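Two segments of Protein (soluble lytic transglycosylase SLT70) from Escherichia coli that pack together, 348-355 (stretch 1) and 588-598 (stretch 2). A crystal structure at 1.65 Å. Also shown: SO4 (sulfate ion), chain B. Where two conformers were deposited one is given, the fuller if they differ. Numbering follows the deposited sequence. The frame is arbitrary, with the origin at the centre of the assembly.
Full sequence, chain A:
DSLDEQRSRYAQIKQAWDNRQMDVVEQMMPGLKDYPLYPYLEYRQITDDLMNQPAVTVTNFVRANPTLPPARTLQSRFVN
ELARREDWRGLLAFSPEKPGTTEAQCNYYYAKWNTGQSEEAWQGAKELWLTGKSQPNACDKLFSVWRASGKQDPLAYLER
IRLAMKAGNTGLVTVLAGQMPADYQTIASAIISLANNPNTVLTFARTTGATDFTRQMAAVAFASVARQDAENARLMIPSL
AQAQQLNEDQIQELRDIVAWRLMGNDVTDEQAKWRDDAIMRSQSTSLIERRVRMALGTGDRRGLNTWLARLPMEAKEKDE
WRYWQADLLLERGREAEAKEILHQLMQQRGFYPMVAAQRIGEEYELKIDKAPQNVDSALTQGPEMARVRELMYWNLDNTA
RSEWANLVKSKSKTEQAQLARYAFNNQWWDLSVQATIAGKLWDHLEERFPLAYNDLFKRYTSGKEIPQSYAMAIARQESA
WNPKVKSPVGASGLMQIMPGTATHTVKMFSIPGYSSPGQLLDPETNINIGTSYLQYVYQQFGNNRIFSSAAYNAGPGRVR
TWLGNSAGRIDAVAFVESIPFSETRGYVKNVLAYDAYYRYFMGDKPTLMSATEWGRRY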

# COMPACT_ATOMS: atom_id res chain seq x y z
N GLN A 348 -12.51 -13.10 18.82
CA GLN A 348 -12.20 -12.19 17.72
C GLN A 348 -11.72 -12.89 16.47
O GLN A 348 -11.55 -14.11 16.45
CB GLN A 348 -11.18 -11.15 18.19
CG GLN A 348 -11.63 -10.35 19.41
CD GLN A 348 -10.49 -9.57 20.07
OE1 GLN A 348 -10.54 -9.29 21.26
NE2 GLN A 348 -9.47 -9.22 19.28
N ARG A 349 -11.48 -12.10 15.43
CA ARG A 349 -11.05 -12.63 14.13
C ARG A 349 -9.57 -12.37 13.89
O ARG A 349 -9.05 -11.33 14.30
CB ARG A 349 -11.88 -11.94 13.04
CG ARG A 349 -11.66 -12.41 11.62
CD ARG A 349 -12.37 -11.47 10.62
NE ARG A 349 -11.85 -10.10 10.71
CZ ARG A 349 -12.45 -9.10 11.34
NH1 ARG A 349 -13.64 -9.27 11.89
NH2 ARG A 349 -11.87 -7.91 11.39
N GLY A 350 -8.88 -13.32 13.28
CA GLY A 350 -7.48 -13.09 12.94
C GLY A 350 -6.39 -13.97 13.51
O GLY A 350 -6.64 -14.97 14.18
N PHE A 351 -5.16 -13.57 13.20
CA PHE A 351 -3.96 -14.29 13.61
C PHE A 351 -3.87 -14.60 15.11
O PHE A 351 -3.83 -15.77 15.48
CB PHE A 351 -2.71 -13.53 13.17
CG PHE A 351 -1.42 -14.19 13.57
CD1 PHE A 351 -0.92 -15.27 12.85
CD2 PHE A 351 -0.70 -13.72 14.67
CE1 PHE A 351 0.28 -15.86 13.23
CE2 PHE A 351 0.49 -14.30 15.05
CZ PHE A 351 0.99 -15.38 14.33
N TYR A 352 -3.85 -13.57 15.96
CA TYR A 352 -3.74 -13.83 17.40
C TYR A 352 -4.90 -14.62 17.99
O TYR A 352 -4.69 -15.47 18.86
CB TYR A 352 -3.38 -12.56 18.18
CG TYR A 352 -1.88 -12.37 18.22
CD1 TYR A 352 -1.09 -13.17 19.04
CD2 TYR A 352 -1.25 -11.40 17.43
CE1 TYR A 352 0.28 -13.03 19.08
CE2 TYR A 352 0.15 -11.25 17.46
CZ TYR A 352 0.90 -12.07 18.30
OH TYR A 352 2.26 -11.98 18.37
N PRO A 353 -6.15 -14.33 17.57
CA PRO A 353 -7.26 -15.13 18.11
C PRO A 353 -7.00 -16.61 17.79
O PRO A 353 -7.27 -17.49 18.61
CB PRO A 353 -8.45 -14.58 17.33
CG PRO A 353 -8.16 -13.15 17.28
CD PRO A 353 -6.66 -13.09 16.96
N MET A 354 -6.43 -16.90 16.61
CA MET A 354 -6.13 -18.28 16.23
C MET A 354 -4.94 -18.86 17.02
O MET A 354 -4.91 -20.05 17.34
CB MET A 354 -5.77 -18.36 14.74
CG MET A 354 -6.89 -18.03 13.77
SD MET A 354 -6.30 -18.10 12.05
CE MET A 354 -7.75 -17.48 11.21
N VAL A 355 -3.96 -18.00 17.31
CA VAL A 355 -2.81 -18.41 18.11
C VAL A 355 -3.34 -18.79 19.50
O VAL A 355 -2.96 -19.83 20.06
CB VAL A 355 -1.79 -17.25 18.29
CG1 VAL A 355 -0.79 -17.62 19.38
CG2 VAL A 355 -1.03 -16.97 17.00
N VAL A 588 3.22 -12.27 6.98
CA VAL A 588 3.24 -13.62 7.55
C VAL A 588 1.97 -13.89 8.36
O VAL A 588 1.35 -14.94 8.21
CB VAL A 588 4.51 -13.84 8.40
CG1 VAL A 588 4.46 -15.19 9.10
CG2 VAL A 588 5.73 -13.78 7.48
N LYS A 589 1.57 -12.91 9.17
CA LYS A 589 0.35 -13.04 9.97
C LYS A 589 -0.86 -13.25 9.06
O LYS A 589 -1.67 -14.14 9.29
CB LYS A 589 0.15 -11.80 10.84
CG LYS A 589 1.16 -11.69 11.97
CD LYS A 589 0.93 -10.43 12.77
CE LYS A 589 1.91 -10.34 13.94
NZ LYS A 589 1.72 -9.02 14.66
N ASN A 590 -0.97 -12.43 8.02
CA ASN A 590 -2.08 -12.56 7.09
C ASN A 590 -2.09 -13.92 6.39
O ASN A 590 -3.10 -14.60 6.35
CB ASN A 590 -2.01 -11.47 6.00
CG ASN A 590 -2.47 -10.12 6.49
OD1 ASN A 590 -3.03 -9.98 7.59
ND2 ASN A 590 -2.27 -9.10 5.66
N VAL A 591 -0.94 -14.32 5.85
CA VAL A 591 -0.89 -15.57 5.11
C VAL A 591 -1.27 -16.79 5.96
O VAL A 591 -2.00 -17.67 5.51
CB VAL A 591 0.47 -15.74 4.40
CG1 VAL A 591 0.60 -17.15 3.79
CG2 VAL A 591 0.63 -14.67 3.30
N LEU A 592 -0.80 -16.81 7.22
CA LEU A 592 -1.14 -17.91 8.12
C LEU A 592 -2.64 -17.90 8.44
O LEU A 592 -3.27 -18.97 8.42
CB LEU A 592 -0.31 -17.84 9.40
CG LEU A 592 1.21 -18.04 9.19
CD1 LEU A 592 1.92 -17.81 10.51
CD2 LEU A 592 1.53 -19.40 8.62
N ALA A 593 -3.22 -16.72 8.67
CA ALA A 593 -4.66 -16.64 8.93
C ALA A 593 -5.45 -17.07 7.68
O ALA A 593 -6.40 -17.87 7.78
CB ALA A 593 -5.05 -15.22 9.34
N TYR A 594 -4.98 -16.65 6.51
CA TYR A 594 -5.67 -16.98 5.24
C TYR A 594 -5.59 -18.46 4.90
O TYR A 594 -6.55 -19.04 4.37
CB TYR A 594 -5.10 -16.17 4.09
CG TYR A 594 -5.28 -14.66 4.17
CD1 TYR A 594 -6.00 -14.05 5.21
CD2 TYR A 594 -4.69 -13.84 3.21
CE1 TYR A 594 -6.12 -12.64 5.28
CE2 TYR A 594 -4.81 -12.45 3.26
CZ TYR A 594 -5.52 -11.87 4.30
OH TYR A 594 -5.58 -10.51 4.38
N ASP A 595 -4.46 -19.09 5.21
CA ASP A 595 -4.29 -20.52 4.95
C ASP A 595 -5.33 -21.28 5.80
O ASP A 595 -5.99 -22.19 5.30
CB ASP A 595 -2.84 -20.96 5.27
CG ASP A 595 -2.50 -22.31 4.65
OD1 ASP A 595 -3.39 -22.91 4.04
OD2 ASP A 595 -1.34 -22.76 4.76
N ALA A 596 -5.52 -20.85 7.05
CA ALA A 596 -6.53 -21.49 7.91
C ALA A 596 -7.94 -21.32 7.30
O ALA A 596 -8.71 -22.29 7.25
CB ALA A 596 -6.48 -20.91 9.31
N TYR A 597 -8.25 -20.12 6.79
CA TYR A 597 -9.56 -19.90 6.16
C TYR A 597 -9.71 -20.82 4.95
O TYR A 597 -10.75 -21.43 4.77
CB TYR A 597 -9.71 -18.45 5.70
CG TYR A 597 -9.69 -17.42 6.80
CD1 TYR A 597 -10.17 -17.72 8.07
CD2 TYR A 597 -9.17 -16.14 6.56
CE1 TYR A 597 -10.14 -16.76 9.09
CE2 TYR A 597 -9.13 -15.19 7.56
CZ TYR A 597 -9.61 -15.50 8.83
OH TYR A 597 -9.54 -14.58 9.83
N TYR A 598 -8.66 -20.91 4.13
CA TYR A 598 -8.71 -21.78 2.95
C TYR A 598 -8.89 -23.24 3.31
O TYR A 598 -9.68 -23.95 2.68
CB TYR A 598 -7.51 -21.53 2.02
CG TYR A 598 -7.81 -20.40 1.06
CD1 TYR A 598 -8.77 -20.57 0.06
CD2 TYR A 598 -7.24 -19.14 1.21
CE1 TYR A 598 -9.18 -19.50 -0.75
CE2 TYR A 598 -7.65 -18.05 0.40
CZ TYR A 598 -8.62 -18.24 -0.57
OH TYR A 598 -9.09 -17.17 -1.30
S SO4 B . -8.50 -11.27 9.00
O1 SO4 B . -7.49 -12.32 9.24
O2 SO4 B . -9.83 -11.89 8.85
O3 SO4 B . -8.50 -10.36 10.17
O4 SO4 B . -8.17 -10.48 7.80
O HOH W 1 -10.17 -15.64 12.24

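No direct hydrogen bond joins the two stretches; the 410 Å² they bury together is held by side-chain packing, with a water and a sulfate bridging one end. The start of helix 351-355 meets helix 588-598 at 64°, the axes approaching to 9.8 Å. The backbones come closest at Phe351 and Ala593, whose CA atoms lie 5.3 Å apart; the small Ala593 fits here, its CB 4.2 Å from Phe351 N.

Phe351 points toward the partner helix. With chi1 at 179° (t) and chi2 at 79°, its ring presents a face to Lys589, whose CG sits 3.9 Å from the ring centroid and 14° off the normal, a CH-pi contact. Leu592 CD1 meets the ring edge, 3.7 Å from Phe351 CE1. Lys589 starts m and is then t at every later torsion, so its extended methylene chain passes the aromatic ring and carries NZ to the edge of the Tyr352 ring, 3.9 Å from Tyr352 CE2. The ammonium finds its hydrogen bonds elsewhere in the structure.

Met354, m then t, t, also reaches across unkinked. Its SD lies 3.9 Å from Ala596 CB, while CE lies 4.0 Å from Ala593 CB and 3.3 Å from Tyr597 CE1, a close approach oblique to that ring. A long, unbranched thioether suits the space beside Ala593 and Ala596.

The CA-to-CB bond of Tyr597 points sideways to the other stretch, but the end of the side chain comes nearer, with chi1 at -63° (m) and chi2 at -31°, and its hydroxyl reaches the loop before helix 351-355. Water 1 donates to Tyr597 OH (2.7 Å) and accepts from Gly350 N (2.9 Å). Gly350 is the N-cap; at phi/psi 119/-175 a CB would jam against the preceding carbonyl, which explains glycine. The sulfate, probably from the crystallisation liquor, places O2 2.9 Å from Tyr597 OH. Arg349 NE gives SO4 O3 a weak hydrogen bond of 3.4 Å.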